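Local coordinates for protein GH127 beta-L-arabinofuranoside (Geobacillus stearothermophilus, PDB 4QK0) that probably hydrolyses beta-L-arabinofuranosidic linkages to release L-arabinose, as a glycoside hydrolase of family GH127, at residues D137-Y142 / A266-Y271; A275-A280 / V341-R346. One frame throughout, in Å; residues are numbered along the deposited sequence.

Contact 1. Residues D137-Y142 / A266-Y271; sequences DNHELY and AVRALY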
loop_
_atom_site.group_PDB
_atom_site.type_symbol
_atom_site.label_atom_id
_atom_site.label_comp_id
_atom_site.label_asym_id
_atom_site.label_seq_id
_atom_site.Cartn_x
_atom_site.Cartn_y
_atom_site.Cartn_z
ATOM N N ASP A 137 -10.991 17.696 -18.178
ATOM C CA ASP A 137 -11.576 17.478 -16.861
ATOM C C ASP A 137 -13.078 17.544 -16.776
ATOM O O ASP A 137 -13.640 16.882 -15.916
ATOM C CB ASP A 137 -11.067 18.546 -15.857
ATOM C CG ASP A 137 -9.546 18.559 -15.728
ATOM O OD1 ASP A 137 -8.897 17.509 -15.950
ATOM O OD2 ASP A 137 -9.018 19.636 -15.415
ATOM N N ASN A 138 -13.747 18.357 -17.597
ATOM C CA ASN A 138 -15.157 18.639 -17.289
ATOM C C ASN A 138 -16.247 17.777 -17.966
ATOM O O ASN A 138 -17.428 18.080 -17.811
ATOM C CB ASN A 138 -15.425 20.096 -17.421
ATOM C CG ASN A 138 -14.673 20.910 -16.390
ATOM O OD1 ASN A 138 -14.044 20.374 -15.502
ATOM N ND2 ASN A 138 -14.737 22.198 -16.517
ATOM N N HIS A 139 -15.876 16.671 -18.614
ATOM C CA HIS A 139 -16.810 15.559 -18.902
ATOM C C HIS A 139 -18.025 15.883 -19.811
ATOM O O HIS A 139 -19.007 15.173 -19.805
ATOM C CB HIS A 139 -17.345 14.988 -17.597
ATOM C CG HIS A 139 -16.360 14.185 -16.827
ATOM N ND1 HIS A 139 -15.214 14.736 -16.295
ATOM C CD2 HIS A 139 -16.404 12.905 -16.390
ATOM C CE1 HIS A 139 -14.583 13.818 -15.577
ATOM N NE2 HIS A 139 -15.266 12.689 -15.660
ATOM N N GLU A 140 -17.943 16.966 -20.565
ATOM C CA GLU A 140 -19.021 17.395 -21.450
ATOM C C GLU A 140 -19.428 16.286 -22.397
ATOM O O GLU A 140 -20.625 15.926 -22.495
ATOM C CB GLU A 140 -18.616 18.635 -22.237
ATOM C CG GLU A 140 -18.703 19.936 -21.471
ATOM C CD GLU A 140 -17.986 21.086 -22.204
ATOM O OE1 GLU A 140 -18.676 22.058 -22.652
ATOM O OE2 GLU A 140 -16.733 21.007 -22.303
ATOM N N LEU A 141 -18.441 15.723 -23.111
ATOM C CA LEU A 141 -18.728 14.644 -24.069
ATOM C C LEU A 141 -19.134 13.358 -23.351
ATOM O O LEU A 141 -19.974 12.597 -23.834
ATOM C CB LEU A 141 -17.540 14.396 -24.998
ATOM C CG LEU A 141 -17.180 15.596 -25.829
ATOM C CD1 LEU A 141 -15.984 15.268 -26.688
ATOM C CD2 LEU A 141 -18.338 16.076 -26.708
ATOM N N TYR A 142 -18.516 13.110 -22.206
ATOM C CA TYR A 142 -18.892 11.988 -21.365
ATOM C C TYR A 142 -20.359 12.058 -20.997
ATOM O O TYR A 142 -21.097 11.056 -21.111
ATOM C CB TYR A 142 -17.987 11.980 -20.112
ATOM C CG TYR A 142 -18.343 11.042 -19.004
ATOM C CD1 TYR A 142 -19.221 11.421 -18.025
ATOM C CD2 TYR A 142 -17.763 9.790 -18.905
ATOM C CE1 TYR A 142 -19.551 10.553 -16.984
ATOM C CE2 TYR A 142 -18.073 8.932 -17.876
ATOM C CZ TYR A 142 -18.965 9.334 -16.912
ATOM O OH TYR A 142 -19.255 8.489 -15.899
ATOM N N ALA A 266 -8.886 2.813 -15.105
ATOM C CA ALA A 266 -9.371 1.605 -15.667
ATOM C C ALA A 266 -10.691 1.737 -16.403
ATOM O O ALA A 266 -10.839 1.116 -17.444
ATOM C CB ALA A 266 -9.482 0.515 -14.643
ATOM N N VAL A 267 -11.649 2.504 -15.867
ATOM C CA VAL A 267 -12.925 2.658 -16.536
ATOM C C VAL A 267 -12.737 3.416 -17.850
ATOM O O VAL A 267 -13.271 3.023 -18.887
ATOM C CB VAL A 267 -13.951 3.410 -15.676
ATOM C CG1 VAL A 267 -15.285 3.418 -16.366
ATOM C CG2 VAL A 267 -14.126 2.738 -14.296
ATOM N N ARG A 268 -11.973 4.482 -17.807
ATOM C CA ARG A 268 -11.634 5.247 -18.978
ATOM C C ARG A 268 -11.054 4.317 -20.052
ATOM O O ARG A 268 -11.489 4.330 -21.229
ATOM C CB ARG A 268 -10.622 6.323 -18.664
ATOM C CG ARG A 268 -11.206 7.559 -18.025
ATOM C CD ARG A 268 -10.120 8.609 -17.701
ATOM N NE ARG A 268 -10.668 9.872 -17.236
ATOM C CZ ARG A 268 -11.213 10.069 -16.037
ATOM N NH1 ARG A 268 -11.260 9.097 -15.160
ATOM N NH2 ARG A 268 -11.756 11.235 -15.748
ATOM N N ALA A 269 -10.108 3.477 -19.662
ATOM C CA ALA A 269 -9.453 2.611 -20.619
ATOM C C ALA A 269 -10.448 1.655 -21.259
ATOM O O ALA A 269 -10.390 1.415 -22.475
ATOM C CB ALA A 269 -8.320 1.827 -19.955
ATOM N N LEU A 270 -11.265 1.023 -20.433
ATOM C CA LEU A 270 -12.111 -0.018 -20.938
ATOM C C LEU A 270 -13.257 0.560 -21.805
ATOM O O LEU A 270 -13.664 -0.090 -22.741
ATOM C CB LEU A 270 -12.672 -0.843 -19.812
ATOM C CG LEU A 270 -11.653 -1.654 -18.995
ATOM C CD1 LEU A 270 -12.363 -2.322 -17.863
ATOM C CD2 LEU A 270 -10.935 -2.698 -19.762
ATOM N N TYR A 271 -13.732 1.759 -21.493
ATOM C CA TYR A 271 -14.671 2.428 -22.367
ATOM C C TYR A 271 -14.030 2.735 -23.735
ATOM O O TYR A 271 -14.667 2.621 -24.775
ATOM C CB TYR A 271 -15.182 3.727 -21.751
ATOM C CG TYR A 271 -16.239 3.616 -20.704
ATOM C CD1 TYR A 271 -16.684 2.393 -20.224
ATOM C CD2 TYR A 271 -16.837 4.776 -20.181
ATOM C CE1 TYR A 271 -17.681 2.305 -19.229
ATOM C CE2 TYR A 271 -17.806 4.687 -19.171
ATOM C CZ TYR A 271 -18.218 3.457 -18.697
ATOM O OH TYR A 271 -19.195 3.361 -17.712
#
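His-139 meets Arg-268, and Tyr-142 meets Tyr-271, across the N-terminal ends of two helices, 140-158 and 266-283, of a catalytic domain whose family adopts the (alpha/alpha)6-barrel fold; these ends probably lie at the active-site end of the barrel. The backbones stand well apart, Tyr-142 CA lying 10.2 Å from Arg-268 CA, so long side chains make the whole contact. The tight part lies on the His-139 side. This residue holds the N-cap position, right before helix 140-158, and its ND1 donates to Asp-137 O at 2.7 Å, with the acceptor in the imidazole plane. Its CD2 sits 3.6 Å above one face of Tyr-142. The opposing groups touch more loosely. Arg-268, extended from CG to NE, carries NH2 to 3.8 Å from His-139 NE2, with guanidinium and imidazole planes 86° apart; its firmer anchor is the bond from NE to Gly-190 O. With an alanine in place of His-139, Asp-137 O would probably lose its N-H partner, and a gap would open over one face of Tyr-142 and beside Arg-268 NH2. Tyr-142, whose OH is hydrogen-bonded to Lys-81, has CG anti to the backbone N (chi1 170°), which sends the ring across toward the other helix. There CE2 comes only to 4.4 Å from Tyr-271 CE2, at that ring's edge, while Val-267 CG1 lies 3.7 Å above one face of the Tyr-271 ring.

Contact 2. Residues A275-A280 / V341-R346; sequences AMAGLA and VFWTRR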
loop_
_atom_site.group_PDB
_atom_site.type_symbol
_atom_site.label_atom_id
_atom_site.label_comp_id
_atom_site.label_asym_id
_atom_site.label_seq_id
_atom_site.Cartn_x
_atom_site.Cartn_y
_atom_site.Cartn_z
ATOM N N ALA A 275 -15.083 1.086 -27.518
ATOM C CA ALA A 275 -15.256 1.840 -28.732
ATOM C C ALA A 275 -14.315 1.327 -29.864
ATOM O O ALA A 275 -14.742 1.120 -30.993
ATOM C CB ALA A 275 -15.065 3.311 -28.505
HETATM N N MSE A 276 -13.064 1.092 -29.524
HETATM C CA MSE A 276 -12.114 0.616 -30.501
HETATM C C MSE A 276 -12.557 -0.685 -31.110
HETATM O O MSE A 276 -12.437 -0.857 -32.316
HETATM C CB MSE A 276 -10.734 0.434 -29.894
HETATM C CG MSE A 276 -10.142 1.791 -29.516
HETATM SE SE MSE A 276 -8.534 1.454 -28.420
HETATM C CE MSE A 276 -7.430 0.242 -29.481
ATOM N N ALA A 277 -13.077 -1.600 -30.299
ATOM C CA ALA A 277 -13.508 -2.903 -30.791
ATOM C C ALA A 277 -14.741 -2.817 -31.692
ATOM O O ALA A 277 -14.820 -3.504 -32.706
ATOM C CB ALA A 277 -13.790 -3.831 -29.647
ATOM N N GLY A 278 -15.694 -1.976 -31.301
ATOM C CA GLY A 278 -16.866 -1.668 -32.126
ATOM C C GLY A 278 -16.476 -1.062 -33.482
ATOM O O GLY A 278 -17.001 -1.476 -34.483
ATOM N N LEU A 279 -15.551 -0.114 -33.500
ATOM C CA LEU A 279 -15.083 0.487 -34.724
ATOM C C LEU A 279 -14.277 -0.489 -35.596
ATOM O O LEU A 279 -14.490 -0.545 -36.787
ATOM C CB LEU A 279 -14.211 1.673 -34.456
ATOM C CG LEU A 279 -14.929 2.884 -33.893
ATOM C CD1 LEU A 279 -13.895 3.837 -33.282
ATOM C CD2 LEU A 279 -15.770 3.585 -34.952
ATOM N N ALA A 280 -13.405 -1.289 -35.007
ATOM C CA ALA A 280 -12.728 -2.317 -35.784
ATOM C C ALA A 280 -13.719 -3.234 -36.520
ATOM O O ALA A 280 -13.490 -3.617 -37.641
ATOM C CB ALA A 280 -11.834 -3.153 -34.909
ATOM N N VAL A 341 -17.350 -5.953 -18.924
ATOM C CA VAL A 341 -18.439 -6.683 -19.543
ATOM C C VAL A 341 -18.820 -6.045 -20.906
ATOM O O VAL A 341 -18.997 -6.763 -21.895
ATOM C CB VAL A 341 -19.662 -6.732 -18.641
ATOM C CG1 VAL A 341 -20.862 -7.350 -19.384
ATOM C CG2 VAL A 341 -19.350 -7.553 -17.386
ATOM N N PHE A 342 -18.951 -4.729 -20.940
ATOM C CA PHE A 342 -19.279 -4.027 -22.187
ATOM C C PHE A 342 -18.225 -4.348 -23.256
ATOM O O PHE A 342 -18.569 -4.587 -24.411
ATOM C CB PHE A 342 -19.353 -2.508 -22.051
ATOM C CG PHE A 342 -20.369 -1.996 -21.055
ATOM C CD1 PHE A 342 -21.545 -2.683 -20.782
ATOM C CD2 PHE A 342 -20.145 -0.792 -20.399
ATOM C CE1 PHE A 342 -22.477 -2.176 -19.868
ATOM C CE2 PHE A 342 -21.088 -0.268 -19.484
ATOM C CZ PHE A 342 -22.259 -0.965 -19.230
ATOM N N TRP A 343 -16.963 -4.306 -22.874
ATOM C CA TRP A 343 -15.878 -4.565 -23.795
ATOM C C TRP A 343 -16.000 -5.959 -24.376
ATOM O O TRP A 343 -15.911 -6.120 -25.595
ATOM C CB TRP A 343 -14.566 -4.435 -23.093
ATOM C CG TRP A 343 -13.394 -4.532 -23.971
ATOM C CD1 TRP A 343 -13.353 -4.328 -25.323
ATOM C CD2 TRP A 343 -12.042 -4.776 -23.569
ATOM N NE1 TRP A 343 -12.069 -4.438 -25.769
ATOM C CE2 TRP A 343 -11.239 -4.696 -24.724
ATOM C CE3 TRP A 343 -11.429 -5.013 -22.338
ATOM C CZ2 TRP A 343 -9.833 -4.897 -24.696
ATOM C CZ3 TRP A 343 -10.038 -5.212 -22.303
ATOM C CH2 TRP A 343 -9.254 -5.140 -23.469
ATOM N N THR A 344 -16.267 -6.948 -23.534
ATOM C CA THR A 344 -16.318 -8.316 -24.004
ATOM C C THR A 344 -17.389 -8.489 -25.083
ATOM O O THR A 344 -17.236 -9.253 -26.025
ATOM C CB THR A 344 -16.606 -9.332 -22.877
ATOM O OG1 THR A 344 -17.849 -9.004 -22.232
ATOM C CG2 THR A 344 -15.488 -9.303 -21.830
ATOM N N ARG A 345 -18.497 -7.819 -24.915
ATOM C CA ARG A 345 -19.553 -7.928 -25.873
ATOM C C ARG A 345 -19.109 -7.443 -27.263
ATOM O O ARG A 345 -19.466 -8.048 -28.225
ATOM C CB ARG A 345 -20.782 -7.174 -25.395
ATOM C CG ARG A 345 -22.058 -7.596 -26.111
ATOM C CD ARG A 345 -23.153 -6.655 -25.691
ATOM N NE ARG A 345 -24.332 -6.726 -26.526
ATOM C CZ ARG A 345 -25.377 -5.919 -26.386
ATOM N NH1 ARG A 345 -25.398 -4.984 -25.435
ATOM N NH2 ARG A 345 -26.412 -6.048 -27.196
ATOM N N ARG A 346 -18.380 -6.334 -27.351
ATOM C CA ARG A 346 -17.856 -5.875 -28.615
ATOM C C ARG A 346 -16.765 -6.784 -29.139
ATOM O O ARG A 346 -16.601 -6.919 -30.365
ATOM C CB ARG A 346 -17.306 -4.462 -28.515
ATOM C CG ARG A 346 -18.372 -3.424 -28.236
ATOM C CD ARG A 346 -19.405 -3.362 -29.343
ATOM N NE ARG A 346 -20.205 -2.146 -29.314
ATOM C CZ ARG A 346 -21.150 -1.838 -30.205
ATOM N NH1 ARG A 346 -21.407 -2.663 -31.205
ATOM N NH2 ARG A 346 -21.868 -0.705 -30.084
HETATM O O HOH W 1 -17.167 -5.353 -32.346
#
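Arg-346, Ala-277 and Gly-278 account for most of the surface buried where two nearly parallel helices, 13° apart with segment axes 8.7 Å from each other, lie side by side. The small residues bring the backbones together: Gly-278 CA is 5.6 Å from Arg-346 CA. The Ala-277 methyl points at the opposing helix and packs on the base of the arginine, CB to CB at 3.7 Å. Its other neighbour is the indole of Trp-343, which presents its edge, with NE1 4.3 Å from Ala-277 CB. Arg-346 then bends at its second torsion (chi2 -62°), so that the aliphatic chain runs along the glycine, CD lying 4.1 Å from Gly-278 CA. A CB on the glycine would fall 3.5 Å from Arg-346 NE, so the missing side chain probably helps the arginine pass this close. The guanidinium reaches on past the glycine, where NH1 forms salt bridges with Glu-349 and Glu-203. A water ties the backbones, donating to Ala-277 O at 3.0 Å and to Arg-346 O at 2.6 Å. The parallel pairing is consistent with two helices in one layer of the (alpha/alpha)6 barrel. Helix 194-205 flanks the pair, its Leu-199 touching both Leu-279 and Arg-346, and helix 354-365 receives Val-341 and Thr-344 on another part of helix 334-350.

Overall arrangement
Both contacts are buried in the catalytic domain and share helix 266-283: contact 1 uses its first turn and a half, contact 2 a later part. Their centres lie about 15 Å apart, and packing joins them directly, Leu-270 CD2 reaching Trp-343 CE3 at 3.5 Å. Contact 1 is a sparse meeting of polar and aromatic ends at the N-terminal ends of helices; in (alpha/alpha)6-barrel glycosidases the active site generally lies at that end of the inner helices, so contact 1 is probably nearer to it. Contact 2 buries more surface by close helix packing over alanine and glycine, with a water between carbonyls. Long side chains bridge distant backbones in contact 1; backbones themselves approach in contact 2.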